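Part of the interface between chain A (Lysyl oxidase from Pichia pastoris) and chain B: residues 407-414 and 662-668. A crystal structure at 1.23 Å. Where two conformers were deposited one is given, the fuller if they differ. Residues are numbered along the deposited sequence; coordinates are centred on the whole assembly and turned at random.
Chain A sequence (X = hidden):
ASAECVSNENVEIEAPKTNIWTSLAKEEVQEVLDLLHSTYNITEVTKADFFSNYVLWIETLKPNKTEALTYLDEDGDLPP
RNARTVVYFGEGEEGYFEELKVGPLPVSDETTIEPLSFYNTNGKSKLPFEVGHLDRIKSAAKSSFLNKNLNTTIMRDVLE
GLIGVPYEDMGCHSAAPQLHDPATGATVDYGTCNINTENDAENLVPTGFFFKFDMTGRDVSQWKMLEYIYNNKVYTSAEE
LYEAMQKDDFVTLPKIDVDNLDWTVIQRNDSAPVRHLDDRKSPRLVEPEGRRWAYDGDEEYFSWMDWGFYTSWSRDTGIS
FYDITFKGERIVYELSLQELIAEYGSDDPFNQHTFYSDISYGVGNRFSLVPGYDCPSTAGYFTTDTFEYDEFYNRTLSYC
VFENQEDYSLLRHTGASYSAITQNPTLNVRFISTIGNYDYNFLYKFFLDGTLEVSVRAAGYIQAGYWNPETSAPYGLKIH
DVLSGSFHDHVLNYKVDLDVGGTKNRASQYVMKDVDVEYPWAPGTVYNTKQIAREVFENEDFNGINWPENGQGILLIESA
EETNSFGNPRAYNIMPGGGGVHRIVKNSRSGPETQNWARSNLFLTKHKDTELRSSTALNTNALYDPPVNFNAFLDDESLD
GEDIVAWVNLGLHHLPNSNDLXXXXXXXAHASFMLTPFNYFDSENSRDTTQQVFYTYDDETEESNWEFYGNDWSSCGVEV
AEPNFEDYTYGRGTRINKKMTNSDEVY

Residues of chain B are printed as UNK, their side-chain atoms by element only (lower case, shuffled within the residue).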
# COMPACT_ATOMS: atom_id res chain seq x y z
N ASP A 407 12.92 -0.18 2.38
CA ASP A 407 13.59 -0.64 1.17
C ASP A 407 13.76 0.43 0.09
O ASP A 407 14.30 0.14 -0.96
CB ASP A 407 12.91 -1.90 0.60
CG ASP A 407 11.51 -1.63 -0.01
OD1 ASP A 407 11.18 -0.49 -0.35
OD2 ASP A 407 10.68 -2.55 -0.20
N TYR A 408 13.33 1.64 0.39
CA TYR A 408 13.41 2.79 -0.52
C TYR A 408 13.81 4.00 0.34
O TYR A 408 13.45 4.09 1.54
CB TYR A 408 12.07 3.04 -1.24
CG TYR A 408 10.99 3.43 -0.28
CD1 TYR A 408 10.33 2.49 0.50
CD2 TYR A 408 10.61 4.76 -0.14
CE1 TYR A 408 9.33 2.86 1.40
CE2 TYR A 408 9.62 5.14 0.74
CZ TYR A 408 8.99 4.20 1.52
OH TYR A 408 8.08 4.62 2.45
N SER A 409 14.54 4.92 -0.27
CA SER A 409 14.95 6.13 0.42
C SER A 409 13.75 7.06 0.69
O SER A 409 12.71 6.94 0.04
CB SER A 409 16.12 6.81 -0.33
OG SER A 409 15.61 7.71 -1.28
N LEU A 410 13.88 7.96 1.66
CA LEU A 410 12.75 8.85 1.96
C LEU A 410 12.56 9.87 0.85
O LEU A 410 11.43 10.20 0.51
CB LEU A 410 12.95 9.52 3.33
CG LEU A 410 11.79 10.44 3.78
CD1 LEU A 410 10.47 9.69 3.84
CD2 LEU A 410 12.15 10.99 5.15
N LEU A 411 13.66 10.37 0.31
CA LEU A 411 13.63 11.27 -0.84
C LEU A 411 15.00 11.27 -1.52
O LEU A 411 15.96 10.70 -1.00
CB LEU A 411 13.17 12.69 -0.46
CG LEU A 411 14.06 13.56 0.41
CD1 LEU A 411 15.33 14.03 -0.30
CD2 LEU A 411 13.31 14.79 0.89
N ARG A 412 15.05 11.84 -2.71
CA ARG A 412 16.32 12.07 -3.37
C ARG A 412 16.16 13.10 -4.46
O ARG A 412 15.05 13.34 -4.95
CB ARG A 412 16.83 10.77 -4.03
CG ARG A 412 16.09 10.47 -5.35
CD ARG A 412 16.48 9.17 -6.06
NE ARG A 412 17.93 8.92 -6.07
CZ ARG A 412 18.81 9.61 -6.77
NH1 ARG A 412 18.41 10.61 -7.53
NH2 ARG A 412 20.11 9.31 -6.66
N HIS A 413 17.31 13.62 -4.90
CA HIS A 413 17.38 14.27 -6.19
C HIS A 413 18.80 14.24 -6.75
O HIS A 413 19.75 14.42 -6.01
CB HIS A 413 16.83 15.72 -6.17
CG HIS A 413 16.77 16.35 -7.52
ND1 HIS A 413 16.02 15.83 -8.55
CD2 HIS A 413 17.39 17.45 -8.03
CE1 HIS A 413 16.16 16.59 -9.62
NE2 HIS A 413 17.00 17.57 -9.33
N THR A 414 18.90 14.08 -8.06
CA THR A 414 20.15 14.25 -8.80
C THR A 414 19.97 15.41 -9.76
O THR A 414 19.08 15.41 -10.58
CB THR A 414 20.51 12.97 -9.56
OG1 THR A 414 20.78 11.93 -8.61
CG2 THR A 414 21.75 13.14 -10.41
N UNK B 662 11.69 21.38 0.45
CA UNK B 662 12.23 21.63 -0.89
C UNK B 662 11.96 20.57 -1.95
O UNK B 662 12.05 20.88 -3.13
c UNK B 662 13.98 20.87 0.54
c UNK B 662 12.74 21.07 1.42
c UNK B 662 13.73 21.77 -0.64
N UNK B 663 11.60 19.36 -1.52
CA UNK B 663 11.35 18.25 -2.45
C UNK B 663 10.14 17.43 -2.00
O UNK B 663 9.82 17.36 -0.81
c UNK B 663 13.53 17.46 -3.62
c UNK B 663 12.52 17.26 -2.49
o UNK B 663 14.22 16.50 -3.97
n UNK B 663 13.65 18.66 -4.18
N UNK B 664 9.50 16.79 -2.97
CA UNK B 664 8.53 15.74 -2.73
C UNK B 664 9.23 14.53 -2.11
O UNK B 664 10.38 14.26 -2.37
c UNK B 664 6.92 14.24 -3.98
o UNK B 664 7.17 16.52 -4.56
c UNK B 664 7.90 15.38 -4.08
N UNK B 665 8.51 13.81 -1.26
CA UNK B 665 9.01 12.60 -0.60
C UNK B 665 8.38 11.32 -1.18
O UNK B 665 7.22 11.29 -1.57
c UNK B 665 7.31 12.74 2.95
c UNK B 665 8.89 12.69 0.95
c UNK B 665 9.62 13.94 1.43
c UNK B 665 7.45 12.62 1.44
N UNK B 666 9.19 10.26 -1.20
CA UNK B 666 8.82 8.99 -1.80
C UNK B 666 7.79 8.24 -0.96
O UNK B 666 7.06 7.41 -1.49
c UNK B 666 11.00 8.36 -3.08
c UNK B 666 12.79 8.70 -5.19
c UNK B 666 13.28 8.52 -3.93
c UNK B 666 11.43 8.70 -5.40
c UNK B 666 12.39 8.34 -2.85
c UNK B 666 10.03 8.06 -1.93
c UNK B 666 10.56 8.52 -4.36
N UNK B 667 7.75 8.47 0.35
CA UNK B 667 6.89 7.67 1.24
C UNK B 667 5.40 7.86 0.95
O UNK B 667 4.60 6.89 1.00
c UNK B 667 7.18 8.07 2.66
o UNK B 667 7.06 9.47 2.74
N UNK B 668 4.98 9.08 0.64
CA UNK B 668 3.58 9.39 0.39
C UNK B 668 3.22 9.63 -1.07
O UNK B 668 2.08 9.99 -1.35
o UNK B 668 4.15 11.67 1.08
c UNK B 668 3.19 10.61 1.23
c UNK B 668 3.18 10.29 2.73

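Position 662 of chain B carries three side-chain carbons that close a ring onto its own backbone N, and none comes within contact distance of residues 407-414 of chain A. Such a ring belongs to proline alone, so this is B:Pro662; the peptide bond before it is cis.

Position 663 has two carbons, the second bearing one oxygen and one nitrogen. The oxygen lies near chain A, 3.5 Å from CB of A:His413, while the nitrogen turns back to the O of B:Pro662. A carboxamide on a single methylene identifies B:Asn663. Its ND2 donates to B:Pro662 O at 2.9 Å, and this nearly linear bond fixes the amide so that OD1 faces chain A. There OD1 sits 3.4 Å from A:Arg412 O, a contact between two acceptors and not a hydrogen bond.

At position 664 one carbon carries an oxygen and a second carbon. CB points away from chain A, and the contact is left to the backbone, the O of this position lying 3.7 Å from CB of A:Leu411. The branch of one oxygen and one carbon defines B:Thr664.

Position 665 shows four carbons and no heteroatom, forked at the first, with one arm two carbons long. The short arm packs 3.8 Å from CD2 of A:Leu411, and CB lies 3.6 Å from A:Leu410 O. A fork at the first carbon makes this B:Ile665; the short arm is CG2.

Position 666 has one carbon followed by a ring of six carbons. The ring lies beside the backbone of chain A and bears no hydroxyl, so the residue is B:Phe666. CD1 is 3.2 Å from A:Ser409 O, which meets the ring at its edge, and CE1 is 3.7 Å from CG of A:Arg412. Its CB packs 3.8 Å from CD2 of A:Tyr408, at the edge of the tyrosine ring.

Position 667 holds one carbon and one oxygen. The oxygen lies 3.6 Å from CD1 of A:Leu410, and the CA of this position lies 3.5 Å from OH of A:Tyr408. A lone hydroxymethyl group makes this B:Ser667.

Position 668 again has one carbon bearing an oxygen and a carbon, beyond reach of the chain A stretch; it is B:Thr668.

The two segments run in nearly opposite directions, with A:Leu411 opposite B:Ile665, and bury 504 Å² between them. One hydrogen bond joins them: B:Phe666 N donates to A:Leu410 O at 2.8 Å and 159°. The remainder is close packing, centred on B:Phe666, which has the largest area covered, and extended by the leucine-isoleucine contact on one side of the bond and A:Tyr408 on the other.

Chain B (662-668) PNTIFST
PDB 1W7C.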